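Local coordinates for protein 6-phosphogluconate dehydrogenase NAD-binding (Dyadobacter fermentans, PDB 4GBJ) that probably acts as an NAD(P)-dependent oxidoreductase, joining a Rossmann-type dinucleotide-binding domain to a helical domain, at residues D90-S95 with G115-G120; G62-S67 with K146-P151; S184-G189 with G283-G288; L240-I245 with I264-F269. All blocks are in the same frame, centred on the assembly; numbering follows the deposited sequence.

Interaction 1. Residues D90-S95 with G115-G120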
loop_
_atom_site.group_PDB
_atom_site.type_symbol
_atom_site.label_atom_id
_atom_site.label_comp_id
_atom_site.label_asym_id
_atom_site.label_seq_id
_atom_site.Cartn_x
_atom_site.Cartn_y
_atom_site.Cartn_z
ATOM N N ASP B 90 -12.686 -38.240 -12.070
ATOM C CA ASP B 90 -13.506 -37.388 -11.205
ATOM C C ASP B 90 -12.790 -36.995 -9.885
ATOM O O ASP B 90 -13.400 -36.320 -9.064
ATOM C CB ASP B 90 -14.880 -38.042 -10.898
ATOM C CG ASP B 90 -15.676 -38.373 -12.144
ATOM O OD1 ASP B 90 -15.551 -37.626 -13.140
ATOM O OD2 ASP B 90 -16.469 -39.365 -12.108
ATOM N N GLY B 91 -11.525 -37.377 -9.709
ATOM C CA GLY B 91 -10.764 -37.011 -8.530
ATOM C C GLY B 91 -10.465 -35.525 -8.598
ATOM O O GLY B 91 -10.419 -34.949 -9.692
ATOM N N VAL B 92 -10.385 -34.868 -7.451
ATOM C CA VAL B 92 -10.148 -33.420 -7.399
ATOM C C VAL B 92 -8.977 -33.117 -6.465
ATOM O O VAL B 92 -8.979 -33.583 -5.330
ATOM C CB VAL B 92 -11.413 -32.637 -6.956
ATOM C CG1 VAL B 92 -11.125 -31.140 -6.861
ATOM C CG2 VAL B 92 -12.579 -32.885 -7.912
ATOM N N HIS B 93 -7.981 -32.331 -6.951
ATOM C CA HIS B 93 -6.827 -31.906 -6.181
ATOM C C HIS B 93 -6.927 -30.400 -5.948
ATOM O O HIS B 93 -6.958 -29.645 -6.908
ATOM C CB HIS B 93 -5.524 -32.258 -6.927
ATOM C CG HIS B 93 -4.268 -31.695 -6.300
ATOM N ND1 HIS B 93 -3.063 -31.680 -6.993
ATOM C CD2 HIS B 93 -4.048 -31.209 -5.046
ATOM C CE1 HIS B 93 -2.185 -31.107 -6.181
ATOM N NE2 HIS B 93 -2.732 -30.825 -4.987
ATOM N N VAL B 94 -7.066 -29.987 -4.698
ATOM C CA VAL B 94 -7.102 -28.583 -4.265
ATOM C C VAL B 94 -5.676 -28.237 -3.851
ATOM O O VAL B 94 -5.179 -28.657 -2.812
ATOM C CB VAL B 94 -8.129 -28.349 -3.138
ATOM C CG1 VAL B 94 -8.276 -26.856 -2.845
ATOM C CG2 VAL B 94 -9.476 -28.943 -3.517
ATOM N N SER B 95 -5.017 -27.504 -4.701
ATOM C CA SER B 95 -3.603 -27.229 -4.599
ATOM C C SER B 95 -3.424 -25.828 -4.018
ATOM O O SER B 95 -3.628 -24.815 -4.690
ATOM C CB SER B 95 -2.992 -27.390 -5.987
ATOM O OG SER B 95 -1.594 -27.141 -6.016
ATOM N N GLY B 115 -8.420 -38.098 -16.109
ATOM C CA GLY B 115 -9.798 -37.706 -15.807
ATOM C C GLY B 115 -9.963 -37.014 -14.457
ATOM O O GLY B 115 -11.087 -36.877 -13.976
ATOM N N ALA B 116 -8.859 -36.571 -13.834
ATOM C CA ALA B 116 -8.874 -35.862 -12.548
ATOM C C ALA B 116 -8.842 -34.351 -12.805
ATOM O O ALA B 116 -8.547 -33.922 -13.925
ATOM C CB ALA B 116 -7.680 -36.285 -11.698
ATOM N N HIS B 117 -9.098 -33.540 -11.779
ATOM C CA HIS B 117 -9.126 -32.090 -11.938
ATOM C C HIS B 117 -8.220 -31.417 -10.926
ATOM O O HIS B 117 -8.321 -31.663 -9.727
ATOM C CB HIS B 117 -10.554 -31.536 -11.784
ATOM C CG HIS B 117 -11.587 -32.237 -12.608
ATOM N ND1 HIS B 117 -11.708 -31.983 -13.946
ATOM C CD2 HIS B 117 -12.558 -33.107 -12.237
ATOM C CE1 HIS B 117 -12.727 -32.715 -14.370
ATOM N NE2 HIS B 117 -13.228 -33.458 -13.385
ATOM N N TYR B 118 -7.385 -30.515 -11.417
ATOM C CA TYR B 118 -6.525 -29.704 -10.596
ATOM C C TYR B 118 -7.177 -28.364 -10.352
ATOM O O TYR B 118 -7.562 -27.700 -11.301
ATOM C CB TYR B 118 -5.188 -29.514 -11.288
ATOM C CG TYR B 118 -4.213 -28.679 -10.496
ATOM C CD1 TYR B 118 -3.243 -29.277 -9.704
ATOM C CD2 TYR B 118 -4.181 -27.293 -10.631
ATOM C CE1 TYR B 118 -2.243 -28.531 -9.105
ATOM C CE2 TYR B 118 -3.248 -26.525 -9.940
ATOM C CZ TYR B 118 -2.276 -27.150 -9.184
ATOM O OH TYR B 118 -1.339 -26.428 -8.498
ATOM N N VAL B 119 -7.329 -27.986 -9.099
ATOM C CA VAL B 119 -7.857 -26.654 -8.735
ATOM C C VAL B 119 -6.756 -25.844 -8.070
ATOM O O VAL B 119 -6.262 -26.258 -7.028
ATOM C CB VAL B 119 -9.081 -26.772 -7.826
ATOM C CG1 VAL B 119 -9.487 -25.406 -7.268
ATOM C CG2 VAL B 119 -10.241 -27.386 -8.603
ATOM N N GLY B 120 -6.361 -24.734 -8.695
ATOM C CA GLY B 120 -5.403 -23.804 -8.118
ATOM C C GLY B 120 -6.083 -23.053 -7.012
ATOM O O GLY B 120 -7.168 -22.510 -7.234
#

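Interaction 2. Residues G62-S67 with K146-P151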
loop_
_atom_site.group_PDB
_atom_site.type_symbol
_atom_site.label_atom_id
_atom_site.label_comp_id
_atom_site.label_asym_id
_atom_site.label_seq_id
_atom_site.Cartn_x
_atom_site.Cartn_y
_atom_site.Cartn_z
ATOM N N GLY B 62 -11.172 -40.974 -7.454
ATOM C CA GLY B 62 -12.382 -40.160 -7.515
ATOM C C GLY B 62 -12.669 -39.289 -6.299
ATOM O O GLY B 62 -13.659 -38.564 -6.308
ATOM N N GLY B 63 -11.812 -39.340 -5.271
ATOM C CA GLY B 63 -11.921 -38.537 -4.059
ATOM C C GLY B 63 -11.308 -37.151 -4.171
ATOM O O GLY B 63 -11.035 -36.674 -5.263
ATOM N N ILE B 64 -11.128 -36.482 -3.021
ATOM C CA ILE B 64 -10.587 -35.134 -2.897
ATOM C C ILE B 64 -9.243 -35.194 -2.199
ATOM O O ILE B 64 -9.111 -35.875 -1.190
ATOM C CB ILE B 64 -11.557 -34.218 -2.105
ATOM C CG1 ILE B 64 -12.869 -33.998 -2.877
ATOM C CG2 ILE B 64 -10.904 -32.862 -1.776
ATOM C CD1 ILE B 64 -14.061 -33.740 -1.969
ATOM N N VAL B 65 -8.251 -34.462 -2.702
ATOM C CA VAL B 65 -6.965 -34.383 -2.021
ATOM C C VAL B 65 -6.587 -32.900 -1.918
ATOM O O VAL B 65 -6.678 -32.188 -2.888
ATOM C CB VAL B 65 -5.837 -35.233 -2.663
ATOM C CG1 VAL B 65 -5.668 -34.924 -4.162
ATOM C CG2 VAL B 65 -4.518 -34.993 -1.917
ATOM N N PHE B 66 -6.241 -32.443 -0.741
ATOM C CA PHE B 66 -5.724 -31.091 -0.534
ATOM C C PHE B 66 -4.229 -31.199 -0.391
ATOM O O PHE B 66 -3.784 -32.152 0.229
ATOM C CB PHE B 66 -6.295 -30.449 0.734
ATOM C CG PHE B 66 -7.701 -29.911 0.626
ATOM C CD1 PHE B 66 -7.935 -28.550 0.588
ATOM C CD2 PHE B 66 -8.792 -30.767 0.559
ATOM C CE1 PHE B 66 -9.223 -28.051 0.447
ATOM C CE2 PHE B 66 -10.083 -30.261 0.440
ATOM C CZ PHE B 66 -10.289 -28.907 0.364
ATOM N N SER B 67 -3.458 -30.224 -0.901
ATOM C CA SER B 67 -2.029 -30.173 -0.634
ATOM C C SER B 67 -1.611 -28.766 -0.289
ATOM O O SER B 67 -2.132 -27.778 -0.834
ATOM C CB SER B 67 -1.209 -30.692 -1.811
ATOM O OG SER B 67 -1.261 -29.829 -2.938
ATOM N N LYS B 146 -14.452 -27.020 -8.782
ATOM C CA LYS B 146 -14.534 -25.894 -7.825
ATOM C C LYS B 146 -15.849 -25.931 -7.050
ATOM O O LYS B 146 -15.866 -25.633 -5.866
ATOM C CB LYS B 146 -14.422 -24.520 -8.520
ATOM C CG LYS B 146 -13.024 -24.205 -9.013
ATOM C CD LYS B 146 -12.929 -22.838 -9.736
ATOM C CE LYS B 146 -13.882 -22.779 -10.902
ATOM N NZ LYS B 146 -13.555 -21.735 -11.848
ATOM N N GLU B 147 -16.952 -26.280 -7.734
ATOM C CA GLU B 147 -18.260 -26.367 -7.105
ATOM C C GLU B 147 -18.264 -27.482 -6.033
ATOM O O GLU B 147 -18.854 -27.325 -4.976
ATOM C CB GLU B 147 -19.359 -26.602 -8.169
ATOM C CG GLU B 147 -20.770 -26.385 -7.637
ATOM C CD GLU B 147 -21.903 -27.115 -8.347
ATOM O OE1 GLU B 147 -21.673 -27.680 -9.444
ATOM O OE2 GLU B 147 -23.023 -27.144 -7.784
ATOM N N ARG B 148 -17.562 -28.571 -6.282
ATOM C CA ARG B 148 -17.481 -29.670 -5.311
ATOM C C ARG B 148 -16.689 -29.292 -4.032
ATOM O O ARG B 148 -17.011 -29.763 -2.961
ATOM C CB ARG B 148 -16.777 -30.873 -5.975
ATOM C CG ARG B 148 -16.708 -32.100 -5.093
ATOM C CD ARG B 148 -16.049 -33.238 -5.839
ATOM N NE ARG B 148 -15.937 -34.431 -5.007
ATOM C CZ ARG B 148 -15.296 -35.536 -5.364
ATOM N NH1 ARG B 148 -14.693 -35.608 -6.543
ATOM N NH2 ARG B 148 -15.263 -36.588 -4.547
ATOM N N ILE B 149 -15.635 -28.498 -4.149
ATOM C CA ILE B 149 -14.767 -28.213 -2.993
ATOM C C ILE B 149 -15.061 -26.863 -2.363
ATOM O O ILE B 149 -14.631 -26.642 -1.229
ATOM C CB ILE B 149 -13.250 -28.371 -3.356
ATOM C CG1 ILE B 149 -12.755 -27.359 -4.428
ATOM C CG2 ILE B 149 -13.011 -29.822 -3.855
ATOM C CD1 ILE B 149 -12.212 -25.993 -3.876
ATOM N N LYS B 150 -15.824 -25.981 -3.031
ATOM C CA LYS B 150 -16.136 -24.670 -2.450
ATOM C C LYS B 150 -16.775 -24.793 -1.076
ATOM O O LYS B 150 -16.373 -24.066 -0.176
ATOM C CB LYS B 150 -17.036 -23.817 -3.361
ATOM C CG LYS B 150 -17.375 -22.473 -2.742
ATOM C CD LYS B 150 -17.857 -21.478 -3.756
ATOM C CE LYS B 150 -18.350 -20.197 -3.098
ATOM N NZ LYS B 150 -18.988 -19.296 -4.087
ATOM N N PRO B 151 -17.736 -25.708 -0.861
ATOM C CA PRO B 151 -18.336 -25.832 0.489
ATOM C C PRO B 151 -17.332 -26.302 1.542
ATOM O O PRO B 151 -17.500 -25.985 2.705
ATOM C CB PRO B 151 -19.463 -26.845 0.300
ATOM C CG PRO B 151 -19.583 -27.087 -1.151
ATOM C CD PRO B 151 -18.327 -26.686 -1.799
#

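Interaction 3. Residues S184-G189 with G283-G288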
loop_
_atom_site.group_PDB
_atom_site.type_symbol
_atom_site.label_atom_id
_atom_site.label_comp_id
_atom_site.label_asym_id
_atom_site.label_seq_id
_atom_site.Cartn_x
_atom_site.Cartn_y
_atom_site.Cartn_z
ATOM N N SER B 184 4.762 -2.553 -0.488
ATOM C CA SER B 184 4.326 -1.783 0.699
ATOM C C SER B 184 5.449 -1.698 1.675
ATOM O O SER B 184 5.705 -0.639 2.227
ATOM C CB SER B 184 3.077 -2.422 1.312
ATOM O OG SER B 184 2.095 -2.478 0.285
ATOM N N LEU B 185 6.152 -2.815 1.884
ATOM C CA LEU B 185 7.326 -2.819 2.746
ATOM C C LEU B 185 8.421 -1.875 2.243
ATOM O O LEU B 185 9.019 -1.137 3.017
ATOM C CB LEU B 185 7.919 -4.215 2.825
ATOM C CG LEU B 185 7.164 -5.189 3.771
ATOM C CD1 LEU B 185 7.507 -6.654 3.390
ATOM C CD2 LEU B 185 7.516 -4.911 5.209
ATOM N N GLU B 186 8.695 -1.929 0.943
ATOM C CA GLU B 186 9.725 -1.102 0.356
ATOM C C GLU B 186 9.364 0.397 0.427
ATOM O O GLU B 186 10.224 1.194 0.777
ATOM C CB GLU B 186 10.007 -1.542 -1.097
ATOM C CG GLU B 186 10.904 -0.587 -1.845
ATOM C CD GLU B 186 12.307 -0.476 -1.321
ATOM O OE1 GLU B 186 12.979 0.511 -1.684
ATOM O OE2 GLU B 186 12.795 -1.446 -0.696
HETATM N N MSE B 187 8.150 0.800 0.068
HETATM C CA MSE B 187 7.826 2.229 0.065
HETATM C C MSE B 187 7.866 2.783 1.512
HETATM O O MSE B 187 8.261 3.919 1.710
HETATM C CB MSE B 187 6.479 2.518 -0.609
HETATM C CG MSE B 187 5.226 2.014 0.200
HETATM SE SE MSE B 187 3.570 2.401 -0.739
HETATM C CE MSE B 187 3.461 0.977 -1.997
HETATM N N MSE B 188 7.485 1.966 2.515
HETATM C CA MSE B 188 7.593 2.366 3.924
HETATM C C MSE B 188 9.080 2.472 4.360
HETATM O O MSE B 188 9.447 3.429 5.035
HETATM C CB MSE B 188 6.827 1.429 4.837
HETATM C CG MSE B 188 5.353 1.699 4.766
HETATM SE SE MSE B 188 4.225 0.735 6.003
HETATM C CE MSE B 188 4.309 -1.063 5.391
ATOM N N GLY B 189 9.917 1.542 3.942
ATOM C CA GLY B 189 11.356 1.648 4.197
ATOM C C GLY B 189 11.941 2.954 3.669
ATOM O O GLY B 189 12.621 3.695 4.383
ATOM N N GLY B 283 10.248 -9.278 5.848
ATOM C CA GLY B 283 10.063 -7.846 6.026
ATOM C C GLY B 283 11.362 -7.065 6.029
ATOM O O GLY B 283 11.374 -5.864 5.740
ATOM N N ALA B 284 12.497 -7.735 6.366
ATOM C CA ALA B 284 13.804 -7.078 6.397
ATOM C C ALA B 284 14.251 -6.599 5.040
ATOM O O ALA B 284 15.254 -5.920 4.968
ATOM C CB ALA B 284 14.847 -8.018 6.997
ATOM N N LEU B 285 13.489 -6.837 3.947
ATOM C CA LEU B 285 13.840 -6.234 2.657
ATOM C C LEU B 285 13.869 -4.694 2.846
ATOM O O LEU B 285 14.630 -3.981 2.159
ATOM C CB LEU B 285 12.854 -6.652 1.535
ATOM C CG LEU B 285 11.448 -6.023 1.598
ATOM C CD1 LEU B 285 11.378 -4.687 0.874
ATOM C CD2 LEU B 285 10.408 -6.979 1.045
ATOM N N ALA B 286 13.024 -4.182 3.780
ATOM C CA ALA B 286 12.914 -2.747 4.060
ATOM C C ALA B 286 14.205 -2.120 4.653
ATOM O O ALA B 286 14.323 -0.886 4.628
ATOM C CB ALA B 286 11.728 -2.471 4.970
ATOM N N LEU B 287 15.160 -2.950 5.159
ATOM C CA LEU B 287 16.459 -2.488 5.635
ATOM C C LEU B 287 17.329 -1.965 4.545
ATOM O O LEU B 287 18.242 -1.218 4.867
ATOM C CB LEU B 287 17.253 -3.576 6.394
ATOM C CG LEU B 287 16.872 -3.805 7.822
ATOM C CD1 LEU B 287 17.718 -4.910 8.430
ATOM C CD2 LEU B 287 17.091 -2.522 8.672
ATOM N N GLY B 288 17.099 -2.330 3.280
ATOM C CA GLY B 288 17.933 -1.810 2.185
ATOM C C GLY B 288 17.934 -0.294 2.085
ATOM O O GLY B 288 18.954 0.319 1.773
HETATM O O HOH W 1 14.379 -1.185 1.382
#

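Interaction 4. Residues L240-I245 with I264-F269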
loop_
_atom_site.group_PDB
_atom_site.type_symbol
_atom_site.label_atom_id
_atom_site.label_comp_id
_atom_site.label_asym_id
_atom_site.label_seq_id
_atom_site.Cartn_x
_atom_site.Cartn_y
_atom_site.Cartn_z
ATOM N N LEU B 240 12.842 -16.878 1.408
ATOM C CA LEU B 240 11.558 -17.202 0.786
ATOM C C LEU B 240 10.945 -15.971 0.073
ATOM O O LEU B 240 10.222 -16.148 -0.883
ATOM C CB LEU B 240 10.580 -17.822 1.805
ATOM C CG LEU B 240 11.085 -19.101 2.421
ATOM C CD1 LEU B 240 10.143 -19.597 3.495
ATOM C CD2 LEU B 240 11.343 -20.190 1.371
ATOM N N GLY B 241 11.310 -14.751 0.457
ATOM C CA GLY B 241 10.828 -13.568 -0.236
ATOM C C GLY B 241 11.388 -13.468 -1.625
ATOM O O GLY B 241 10.689 -13.076 -2.572
ATOM N N LEU B 242 12.659 -13.838 -1.759
ATOM C CA LEU B 242 13.358 -13.853 -3.032
ATOM C C LEU B 242 12.747 -14.898 -3.956
ATOM O O LEU B 242 12.519 -14.620 -5.122
ATOM C CB LEU B 242 14.864 -14.106 -2.821
ATOM C CG LEU B 242 15.761 -14.162 -4.079
ATOM C CD1 LEU B 242 15.561 -12.959 -4.949
ATOM C CD2 LEU B 242 17.189 -14.365 -3.716
ATOM N N LYS B 243 12.478 -16.096 -3.438
ATOM C CA LYS B 243 11.823 -17.166 -4.206
ATOM C C LYS B 243 10.488 -16.651 -4.790
ATOM O O LYS B 243 10.253 -16.779 -5.992
ATOM C CB LYS B 243 11.544 -18.375 -3.309
ATOM C CG LYS B 243 10.872 -19.577 -4.035
ATOM C CD LYS B 243 10.470 -20.727 -3.080
ATOM C CE LYS B 243 9.236 -20.470 -2.217
ATOM N NZ LYS B 243 7.977 -20.272 -3.025
ATOM N N ASP B 244 9.695 -15.938 -3.958
ATOM C CA ASP B 244 8.391 -15.440 -4.380
ATOM C C ASP B 244 8.490 -14.304 -5.406
ATOM O O ASP B 244 7.770 -14.351 -6.407
ATOM C CB ASP B 244 7.512 -15.008 -3.186
ATOM C CG ASP B 244 6.724 -16.148 -2.514
ATOM O OD1 ASP B 244 6.783 -17.326 -3.029
ATOM O OD2 ASP B 244 5.993 -15.864 -1.520
ATOM N N ILE B 245 9.356 -13.322 -5.206
ATOM C CA ILE B 245 9.470 -12.251 -6.192
ATOM C C ILE B 245 10.007 -12.795 -7.538
ATOM O O ILE B 245 9.623 -12.287 -8.576
ATOM C CB ILE B 245 10.285 -11.049 -5.676
ATOM C CG1 ILE B 245 9.993 -9.806 -6.457
ATOM C CG2 ILE B 245 11.788 -11.309 -5.650
ATOM C CD1 ILE B 245 8.542 -9.254 -6.275
ATOM N N ILE B 264 13.461 -3.927 -8.051
ATOM C CA ILE B 264 13.961 -3.281 -6.835
ATOM C C ILE B 264 13.813 -4.239 -5.665
ATOM O O ILE B 264 14.779 -4.441 -4.987
ATOM C CB ILE B 264 13.257 -1.956 -6.549
ATOM C CG1 ILE B 264 13.454 -0.914 -7.694
ATOM C CG2 ILE B 264 13.671 -1.353 -5.195
ATOM C CD1 ILE B 264 14.617 -0.463 -7.911
ATOM N N ILE B 265 12.653 -4.896 -5.500
ATOM C CA ILE B 265 12.402 -5.852 -4.421
ATOM C C ILE B 265 13.371 -7.007 -4.512
ATOM O O ILE B 265 14.000 -7.373 -3.511
ATOM C CB ILE B 265 10.933 -6.328 -4.484
ATOM C CG1 ILE B 265 9.941 -5.183 -4.116
ATOM C CG2 ILE B 265 10.677 -7.540 -3.668
ATOM C CD1 ILE B 265 10.077 -4.616 -2.794
ATOM N N ARG B 266 13.528 -7.564 -5.717
ATOM C CA ARG B 266 14.501 -8.627 -5.920
ATOM C C ARG B 266 15.899 -8.210 -5.440
ATOM O O ARG B 266 16.536 -8.975 -4.720
ATOM C CB ARG B 266 14.562 -9.046 -7.394
ATOM C CG ARG B 266 15.632 -10.082 -7.720
ATOM C CD ARG B 266 15.447 -10.567 -9.155
ATOM N NE ARG B 266 16.599 -11.337 -9.616
ATOM C CZ ARG B 266 17.772 -10.830 -9.981
ATOM N NH1 ARG B 266 17.988 -9.515 -9.924
ATOM N NH2 ARG B 266 18.749 -11.628 -10.372
ATOM N N ASN B 267 16.360 -7.019 -5.795
ATOM C CA ASN B 267 17.716 -6.558 -5.381
ATOM C C ASN B 267 17.808 -6.359 -3.894
ATOM O O ASN B 267 18.884 -6.617 -3.340
ATOM C CB ASN B 267 18.159 -5.281 -6.122
ATOM C CG ASN B 267 18.524 -5.584 -7.566
ATOM O OD1 ASN B 267 18.803 -6.712 -7.925
ATOM N ND2 ASN B 267 18.444 -4.603 -8.446
ATOM N N ARG B 268 16.681 -5.968 -3.210
ATOM C CA ARG B 268 16.731 -5.866 -1.756
ATOM C C ARG B 268 17.058 -7.231 -1.096
ATOM O O ARG B 268 17.801 -7.274 -0.127
ATOM C CB ARG B 268 15.414 -5.365 -1.190
ATOM C CG ARG B 268 15.002 -3.994 -1.609
ATOM C CD ARG B 268 16.097 -2.990 -1.377
ATOM N NE ARG B 268 15.613 -1.617 -1.378
ATOM C CZ ARG B 268 16.389 -0.538 -1.321
ATOM N NH1 ARG B 268 17.701 -0.658 -1.282
ATOM N NH2 ARG B 268 15.854 0.672 -1.341
ATOM N N PHE B 269 16.459 -8.303 -1.587
ATOM C CA PHE B 269 16.723 -9.656 -1.072
ATOM C C PHE B 269 18.117 -10.116 -1.395
ATOM O O PHE B 269 18.801 -10.655 -0.516
ATOM C CB PHE B 269 15.735 -10.704 -1.596
ATOM C CG PHE B 269 14.367 -10.581 -0.972
ATOM C CD1 PHE B 269 14.187 -10.785 0.388
ATOM C CD2 PHE B 269 13.273 -10.160 -1.727
ATOM C CE1 PHE B 269 12.951 -10.563 0.981
ATOM C CE2 PHE B 269 12.044 -9.956 -1.136
ATOM C CZ PHE B 269 11.881 -10.184 0.209
#

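Interaction 1. Residues D90-S95 with G115-G120
Strands 92-95 and 117-120 pair in parallel, Val-92 beside His-117 and Val-94 beside Val-119 on one face of the sheet, His-93 beside Tyr-118 on the other. The backbone ladder starts ahead of the strands proper, where Asp-90 N gives a bond of 2.8 Å to Gly-115 O from above the carbonyl plane. Gly-115, with positive phi, closes helix 101-113 in a Schellman motif, so the chain pairs as soon as it leaves the helix. His-117 N then bonds Gly-91 O, and from there the ladder straightens: His-93 N to His-117 O, Val-119 N to His-93 O and Ser-95 N to Val-119 O are all nearly linear.

Aromatic and hydroxyl groups mark the His-93 face. Tyr-118 turns its edge toward the face of the His-93 imidazole, the planes at 86°, with CD1 of Tyr-118 3.6 Å from ND1 of His-93. In both residues CG is anti to the backbone N, and the two side chains lie side by side, pointing the same way. Tyr-118 OH and Ser-95 OG are hydrogen-bonded at 2.6 Å, and Tyr-118 OH also bonds Ser-104 OG. His-93 is held at both nitrogens, NE2 by Ser-67 and ND1 by His-111.

On the opposite face Val-92 CG1 lies 4.2 Å from Val-119 CG2, and helix 143-153 packs on Val-92 and Val-94.

The two strands and helix 101-113 form a beta-alpha-beta unit of the Rossmann domain. Apolar contacts dominate around the valines, although His-117 shares that face; opposite, bonds at both nitrogens probably fix the His-93 ring, while those at OH anchor the end of Tyr-118.

Interaction 2. Residues G62-S67 with K146-P151
The guanidinium of Arg-148 is the flat group here: Ile-64 CG1 lies over one face, 3.6 Å above the plane and displaced toward the rim, while Gly-62 O sits at the edge, in the plane. NH1 and NH2 both donate end-on to that single carbonyl oxygen, each at 3.1 Å from Gly-62 O. NH2 lies in the carbonyl plane, on a lone pair; NH1 is tilted 33° from it. An extended chain, with CG anti to the backbone N (chi1 -177°), carries the charge from the helix to the turn before strand 64-67.

Ile-64 meets the arginine tip to tip, its CD1 3.6 Å from Arg-148 NE, and its other branch, CG2, touches Ile-149 CG2 at 4.2 Å. One isoleucine thus serves both a polar and an apolar neighbour. An alanine in place of Arg-148 would probably deprive Gly-62 O of both guanidinium donors and uncover the outer end of Ile-64.

This is helix-on-sheet packing of the Rossmann-type NAD-binding domain, joining strand 64-67 to helix 143-153. Arg-148 also touches Val-92 and Ile-149 touches Val-94, both on adjoining strand 92-95, while Ile-152 of the same helix packs on Ile-64 and Phe-66, and Val-153 on Phe-66.

Interaction 3. Residues S184-G189 with G283-G288
Leu-185 and Leu-285 cross at about a right angle, and their conformations differ. Leu-185 has CG anti to its carbonyl carbon (chi1 -78°), whereas CG of Leu-285 sits between the backbone N and the carbonyl carbon, a crowded position at chi1 72°. Leu-285 CD2 reaches Leu-185 CD1 at 3.7 Å, and its other methyl, CD1, lies 3.8 Å from Glu-186 N. The two methyls of Leu-185 also rest on Gly-283, CD1 being 3.9 Å from Gly-283 CA.

Glu-186 starts with CG anti to the backbone N but bends at chi2 (65°), and its carboxylate lies beside Leu-285, Glu-186 OE2 3.9 Å from Leu-285 CD1. A water donates to Glu-186 OE2 at 2.6 Å and to Leu-285 O at 2.9 Å. OE1 of the same carboxylate forms a salt bridge with Arg-268.

Ala-286 CB packs on Leu-185 O at 3.6 Å. Gly-189 lies so near Ala-286 that a side chain there would strike Ala-286 O.

The long helix 169-197 of the helical domain is thus packed by the 3-10 segment before helix 288-292, and Phe-261 of the second subunit also touches Glu-186. Direct contact is apolar and close-fitting; Arg-268 and the water would tend to stabilise the buried carboxylate's charge, whereas nearby Glu-190 would probably oppose it.

Interaction 4. Residues L240-I245 with I264-F269
Ile-265 opens the contact by meeting Ile-245 at about a right angle, with its CG2 methyl 3.7 Å from Ile-245 CG1. In Ile-265, CG1 is anti to the carbonyl carbon (chi1 -69°), which leaves CG2 anti to the backbone N; the longer branch leads away from helix 238-254, toward Leu-285 and helix 169-197. Arg-266 contributes its backbone CA, 3.8 Å from Ile-245 CG2, and its CG, 4.0 Å from Leu-242 CD1.

One turn on from Ile-265, Phe-269 lays a ring face against the backbone of the first helix. Leu-242 N stands over the ring centre, and Gly-241 CA makes a CH-pi contact 3.9 Å from the Phe-269 centroid. A side chain on Gly-241 would run into the ring. The Phe-269 side chain slides past that of Leu-242 in the opposite direction, the two CB atoms 3.7 Å apart. An alanine in place of Phe-269 would probably open a gap over Gly-241 and the backbone N of Leu-242.

Phe-238 meets the same ring edge-to-face, and Leu-273 extends the packing to Leu-242. The axes of segments 240-245 and 264-269 approach to 9.2 Å at 153°; they belong to consecutive, roughly antiparallel helices of the all-helical C-terminal domain, as in 3-hydroxyisobutyrate dehydrogenase relatives.

The four contacts fall into two pairs, one in each domain. Interactions 1 and 2 have centres 7 Å apart and share the sheet: strands 64-67 and 92-95 are neighbours, and Val-92 O lies 2.9 Å from Val-65 N. Interactions 3 and 4, centred 11 Å apart, are joined by the salt bridge of Glu-186 OE1 with Arg-268 NH2 at 2.9 Å, and both touch the second subunit. Between the pairs nothing meets directly; interactions 1 and 4 come nearest, about 12 Å between closest atoms. Lys-174, the predicted active-site residue, has its side chain about 9 Å from Gly-120 and about 11 Å from Gly-241, consistent with a site between the domains.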